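Local structure of hypothetical protein XAC2396 (Xanthomonas axonopodis pv. citri, 2G3W) at residues T4-D16 against N24-D37. The protein is of unknown function but has a compact fold built around a variation of the PD-(D/E)XK nuclease motif. Numbering follows the deposited sequence.
Sequences TATVRRAELQISD and NHSLTLAQHPSETD
Arg8 and Gln31 meet where strands 6-16 and 21-31 pair as an antiparallel hairpin. The guanidinium comes side-on, giving NE and NH2 to the single oxygen OE1 of Gln31; Arg8 NE lies 2.9 Å from it, nearly in line with the C=O. With CG anti to its backbone N (chi1 -177°) and the chain extended beyond, Gln31 carries its amide to the start of helix 37-49, where NE2 donates to Glu35 O in the preceding loop at 2.8 Å and to OD1 of Asp37, the helix's first residue, on its anti lone pair. Both ends of the buried amide are thus used, which fixes its rotation. Arg8 NH2 and Asp37 OD1, 3.8 Å apart, form a long salt bridge by charge alone.

Paired backbone bonds link Thr6-Gln31, Arg8-Leu29, Ala10-Leu27 and Leu12-His25. On the same face as Arg8, Ala10 CB touches Leu29 CD1 at 4.0 Å, and the side chains of Leu12 and Leu27 cross at about a right angle, CD1 to CD1 3.7 Å.

On the other face, one water joins Glu11 OE2, Ser26 OG and Leu27 O, while Asn24 ND2 reaches Gln13 OE1 (2.7 Å) from above the carbonyl plane of Gln13.

Helix 37-49 packs Leu44 against Ala10 and Leu27; strand 149-157 pairs with 6-16, leaving 21-31 outermost within the chain's mixed sheet.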
loop_
_atom_site.group_PDB
_atom_site.type_symbol
_atom_site.label_atom_id
_atom_site.label_comp_id
_atom_site.label_asym_id
_atom_site.label_seq_id
_atom_site.Cartn_x
_atom_site.Cartn_y
_atom_site.Cartn_z
ATOM N N THR A 4 34.697 16.623 8.565
ATOM C CA THR A 4 34.416 17.503 7.380
ATOM C C THR A 4 33.181 17.089 6.552
ATOM O O THR A 4 33.288 16.228 5.676
ATOM C CB THR A 4 35.644 17.599 6.410
ATOM O OG1 THR A 4 36.418 16.388 6.469
ATOM C CG2 THR A 4 36.527 18.797 6.747
ATOM N N ALA A 5 32.033 17.728 6.807
ATOM C CA ALA A 5 30.851 17.593 5.924
ATOM C C ALA A 5 31.105 18.196 4.530
ATOM O O ALA A 5 31.935 19.075 4.378
ATOM C CB ALA A 5 29.607 18.228 6.567
ATOM N N THR A 6 30.415 17.692 3.510
ATOM C CA THR A 6 30.545 18.254 2.163
ATOM C C THR A 6 29.160 18.580 1.632
ATOM O O THR A 6 28.222 17.769 1.768
ATOM C CB THR A 6 31.267 17.296 1.161
ATOM O OG1 THR A 6 30.439 16.180 0.884
ATOM C CG2 THR A 6 32.598 16.763 1.713
ATOM N N VAL A 7 29.049 19.749 1.007
ATOM C CA VAL A 7 27.782 20.272 0.512
ATOM C C VAL A 7 27.560 19.911 -0.942
ATOM O O VAL A 7 28.430 20.117 -1.785
ATOM C CB VAL A 7 27.705 21.821 0.606
ATOM C CG1 VAL A 7 26.326 22.299 0.196
ATOM C CG2 VAL A 7 28.044 22.306 1.998
ATOM N N ARG A 8 26.371 19.405 -1.228
ATOM C CA ARG A 8 25.994 19.043 -2.577
ATOM C C ARG A 8 24.822 19.892 -3.028
ATOM O O ARG A 8 23.975 20.256 -2.220
ATOM C CB ARG A 8 25.606 17.566 -2.623
ATOM C CG ARG A 8 26.658 16.712 -1.932
ATOM C CD ARG A 8 26.748 15.380 -2.539
ATOM N NE ARG A 8 27.773 14.531 -1.945
ATOM C CZ ARG A 8 28.804 14.051 -2.624
ATOM N NH1 ARG A 8 28.968 14.368 -3.908
ATOM N NH2 ARG A 8 29.668 13.241 -2.027
ATOM N N ARG A 9 24.781 20.168 -4.327
ATOM C CA ARG A 9 23.654 20.834 -4.947
ATOM C C ARG A 9 22.797 19.804 -5.669
ATOM O O ARG A 9 23.310 18.881 -6.303
ATOM C CB ARG A 9 24.128 21.897 -5.940
ATOM C CG ARG A 9 24.746 23.166 -5.335
ATOM C CD ARG A 9 25.001 24.190 -6.464
ATOM N NE ARG A 9 25.462 25.508 -6.011
ATOM C CZ ARG A 9 26.696 25.978 -6.174
ATOM N NH1 ARG A 9 27.632 25.254 -6.781
ATOM N NH2 ARG A 9 26.998 27.195 -5.740
ATOM N N ALA A 10 21.482 19.977 -5.597
ATOM C CA ALA A 10 20.580 19.100 -6.327
ATOM C C ALA A 10 19.449 19.906 -6.918
ATOM O O ALA A 10 18.782 20.645 -6.212
ATOM C CB ALA A 10 20.045 18.025 -5.417
ATOM N N GLU A 11 19.255 19.779 -8.225
ATOM C CA GLU A 11 18.101 20.380 -8.882
ATOM C C GLU A 11 17.137 19.250 -9.239
ATOM O O GLU A 11 17.525 18.273 -9.904
ATOM C CB GLU A 11 18.514 21.154 -10.123
ATOM C CG GLU A 11 19.726 22.079 -9.926
ATOM C CD GLU A 11 19.433 23.339 -9.089
ATOM O OE1 GLU A 11 18.339 23.942 -9.241
ATOM O OE2 GLU A 11 20.317 23.739 -8.289
ATOM N N LEU A 12 15.897 19.373 -8.776
ATOM C CA LEU A 12 14.883 18.358 -9.052
ATOM C C LEU A 12 13.741 18.924 -9.884
ATOM O O LEU A 12 13.076 19.885 -9.478
ATOM C CB LEU A 12 14.329 17.771 -7.743
ATOM C CG LEU A 12 15.291 17.177 -6.701
ATOM C CD1 LEU A 12 14.548 16.749 -5.448
ATOM C CD2 LEU A 12 16.064 16.010 -7.298
ATOM N N GLN A 13 13.544 18.346 -11.065
ATOM C CA GLN A 13 12.361 18.601 -11.854
ATOM C C GLN A 13 11.422 17.415 -11.686
ATOM O O GLN A 13 11.662 16.334 -12.230
ATOM C CB GLN A 13 12.705 18.837 -13.322
ATOM C CG GLN A 13 11.549 19.451 -14.120
ATOM C CD GLN A 13 11.151 20.842 -13.641
ATOM O OE1 GLN A 13 11.842 21.826 -13.903
ATOM N NE2 GLN A 13 10.017 20.928 -12.963
ATOM N N ILE A 14 10.366 17.641 -10.911
ATOM C CA ILE A 14 9.463 16.587 -10.426
ATOM C C ILE A 14 8.162 16.571 -11.234
ATOM O O ILE A 14 7.558 17.610 -11.493
ATOM C CB ILE A 14 9.176 16.751 -8.920
ATOM C CG1 ILE A 14 10.493 16.808 -8.138
ATOM C CG2 ILE A 14 8.249 15.608 -8.387
ATOM C CD1 ILE A 14 10.315 16.810 -6.635
ATOM N N SER A 15 7.782 15.374 -11.665
ATOM C CA SER A 15 6.531 15.132 -12.362
ATOM C C SER A 15 5.839 13.992 -11.645
ATOM O O SER A 15 6.080 12.813 -11.932
ATOM C CB SER A 15 6.791 14.761 -13.812
ATOM O OG SER A 15 7.331 15.860 -14.502
ATOM N N ASP A 16 4.995 14.351 -10.690
ATOM C CA ASP A 16 4.306 13.358 -9.890
ATOM C C ASP A 16 2.864 13.256 -10.372
ATOM O O ASP A 16 2.029 14.083 -10.016
ATOM C CB ASP A 16 4.359 13.737 -8.409
ATOM C CG ASP A 16 3.833 12.629 -7.495
ATOM O OD1 ASP A 16 3.011 11.787 -7.908
ATOM O OD2 ASP A 16 4.260 12.591 -6.333
ATOM N N ASN A 24 9.745 22.607 -9.503
ATOM C CA ASN A 24 11.202 22.607 -9.545
ATOM C C ASN A 24 11.818 23.029 -8.213
ATOM O O ASN A 24 11.412 24.043 -7.626
ATOM C CB ASN A 24 11.729 23.524 -10.645
ATOM C CG ASN A 24 13.195 23.270 -10.947
ATOM O OD1 ASN A 24 14.088 23.910 -10.379
ATOM N ND2 ASN A 24 13.451 22.301 -11.821
ATOM N N HIS A 25 12.814 22.256 -7.771
ATOM C CA HIS A 25 13.477 22.473 -6.492
ATOM C C HIS A 25 14.990 22.566 -6.626
ATOM O O HIS A 25 15.637 21.639 -7.109
ATOM C CB HIS A 25 13.126 21.345 -5.505
ATOM C CG HIS A 25 11.697 21.350 -5.087
ATOM N ND1 HIS A 25 11.248 22.067 -4.000
ATOM C CD2 HIS A 25 10.604 20.775 -5.641
ATOM C CE1 HIS A 25 9.941 21.890 -3.873
ATOM N NE2 HIS A 25 9.528 21.110 -4.857
ATOM N N SER A 26 15.524 23.701 -6.184
ATOM C CA SER A 26 16.947 23.915 -6.072
ATOM C C SER A 26 17.362 23.623 -4.643
ATOM O O SER A 26 17.041 24.386 -3.726
ATOM C CB SER A 26 17.275 25.368 -6.432
ATOM O OG SER A 26 18.666 25.556 -6.489
ATOM N N LEU A 27 18.061 22.505 -4.451
ATOM C CA LEU A 27 18.399 22.040 -3.121
ATOM C C LEU A 27 19.902 22.065 -2.829
ATOM O O LEU A 27 20.719 21.988 -3.738
ATOM C CB LEU A 27 17.890 20.593 -2.934
ATOM C CG LEU A 27 16.379 20.382 -3.097
ATOM C CD1 LEU A 27 16.082 18.944 -2.849
ATOM C CD2 LEU A 27 15.559 21.260 -2.160
ATOM N N THR A 28 20.210 22.131 -1.535
ATOM C CA THR A 28 21.542 22.044 -0.973
ATOM C C THR A 28 21.474 21.025 0.141
ATOM O O THR A 28 20.547 21.070 0.968
ATOM C CB THR A 28 21.928 23.446 -0.426
ATOM O OG1 THR A 28 22.515 24.196 -1.496
ATOM C CG2 THR A 28 22.877 23.377 0.765
ATOM N N LEU A 29 22.410 20.068 0.128
ATOM C CA LEU A 29 22.473 19.005 1.134
ATOM C C LEU A 29 23.852 18.932 1.712
ATOM O O LEU A 29 24.835 18.807 0.967
ATOM C CB LEU A 29 22.108 17.622 0.547
ATOM C CG LEU A 29 20.716 17.355 0.001
ATOM C CD1 LEU A 29 20.700 17.723 -1.484
ATOM C CD2 LEU A 29 20.397 15.868 0.202
ATOM N N ALA A 30 23.935 19.058 3.034
ATOM C CA ALA A 30 25.208 18.908 3.733
ATOM C C ALA A 30 25.355 17.428 4.030
ATOM O O ALA A 30 24.562 16.890 4.759
ATOM C CB ALA A 30 25.214 19.700 5.033
ATOM N N GLN A 31 26.361 16.774 3.471
ATOM C CA GLN A 31 26.584 15.346 3.745
ATOM C C GLN A 31 27.477 15.159 4.976
ATOM O O GLN A 31 28.663 15.471 4.943
ATOM C CB GLN A 31 27.228 14.643 2.553
ATOM C CG GLN A 31 27.403 13.135 2.775
ATOM C CD GLN A 31 27.782 12.391 1.503
ATOM O OE1 GLN A 31 27.984 12.998 0.456
ATOM N NE2 GLN A 31 27.867 11.064 1.591
ATOM N N HIS A 32 26.886 14.659 6.056
ATOM C CA HIS A 32 27.602 14.426 7.323
ATOM C C HIS A 32 28.749 13.443 7.069
ATOM O O HIS A 32 28.623 12.572 6.215
ATOM C CB HIS A 32 26.609 13.857 8.357
ATOM C CG HIS A 32 27.198 13.635 9.722
ATOM N ND1 HIS A 32 27.151 14.584 10.722
ATOM C CD2 HIS A 32 27.832 12.560 10.254
ATOM C CE1 HIS A 32 27.746 14.110 11.804
ATOM N NE2 HIS A 32 28.170 12.885 11.545
ATOM N N PRO A 33 29.882 13.592 7.779
ATOM C CA PRO A 33 30.960 12.611 7.613
ATOM C C PRO A 33 30.540 11.150 7.859
ATOM O O PRO A 33 31.124 10.263 7.264
ATOM C CB PRO A 33 32.012 13.069 8.630
ATOM C CG PRO A 33 31.735 14.504 8.826
ATOM C CD PRO A 33 30.262 14.666 8.718
ATOM N N SER A 34 29.527 10.904 8.693
ATOM C CA SER A 34 29.033 9.531 8.924
ATOM C C SER A 34 27.932 9.063 7.949
ATOM O O SER A 34 27.450 7.899 8.020
ATOM C CB SER A 34 28.582 9.348 10.390
ATOM O OG SER A 34 29.683 9.455 11.285
ATOM N N GLU A 35 27.541 9.942 7.021
ATOM C CA GLU A 35 26.456 9.650 6.075
ATOM C C GLU A 35 27.026 9.145 4.765
ATOM O O GLU A 35 27.820 9.840 4.129
ATOM C CB GLU A 35 25.614 10.914 5.833
ATOM C CG GLU A 35 24.448 10.760 4.836
ATOM C CD GLU A 35 23.566 12.001 4.832
ATOM O OE1 GLU A 35 24.141 13.093 4.996
ATOM O OE2 GLU A 35 22.314 11.907 4.688
ATOM N N THR A 36 26.621 7.942 4.363
ATOM C CA THR A 36 27.117 7.339 3.113
ATOM C C THR A 36 26.510 8.056 1.929
ATOM O O THR A 36 25.464 8.725 2.068
ATOM C CB THR A 36 26.724 5.850 2.971
ATOM O OG1 THR A 36 25.298 5.706 3.127
ATOM C CG2 THR A 36 27.466 4.981 3.985
ATOM N N ASP A 37 27.126 7.887 0.762
ATOM C CA ASP A 37 26.528 8.355 -0.505
ATOM C C ASP A 37 25.116 7.805 -0.729
ATOM O O ASP A 37 24.204 8.529 -1.131
ATOM C CB ASP A 37 27.430 7.958 -1.673
ATOM C CG ASP A 37 28.731 8.709 -1.682
ATOM O OD1 ASP A 37 28.947 9.643 -0.868
ATOM O OD2 ASP A 37 29.554 8.373 -2.532
HETATM O O HOH W 1 20.747 24.058 -5.653
#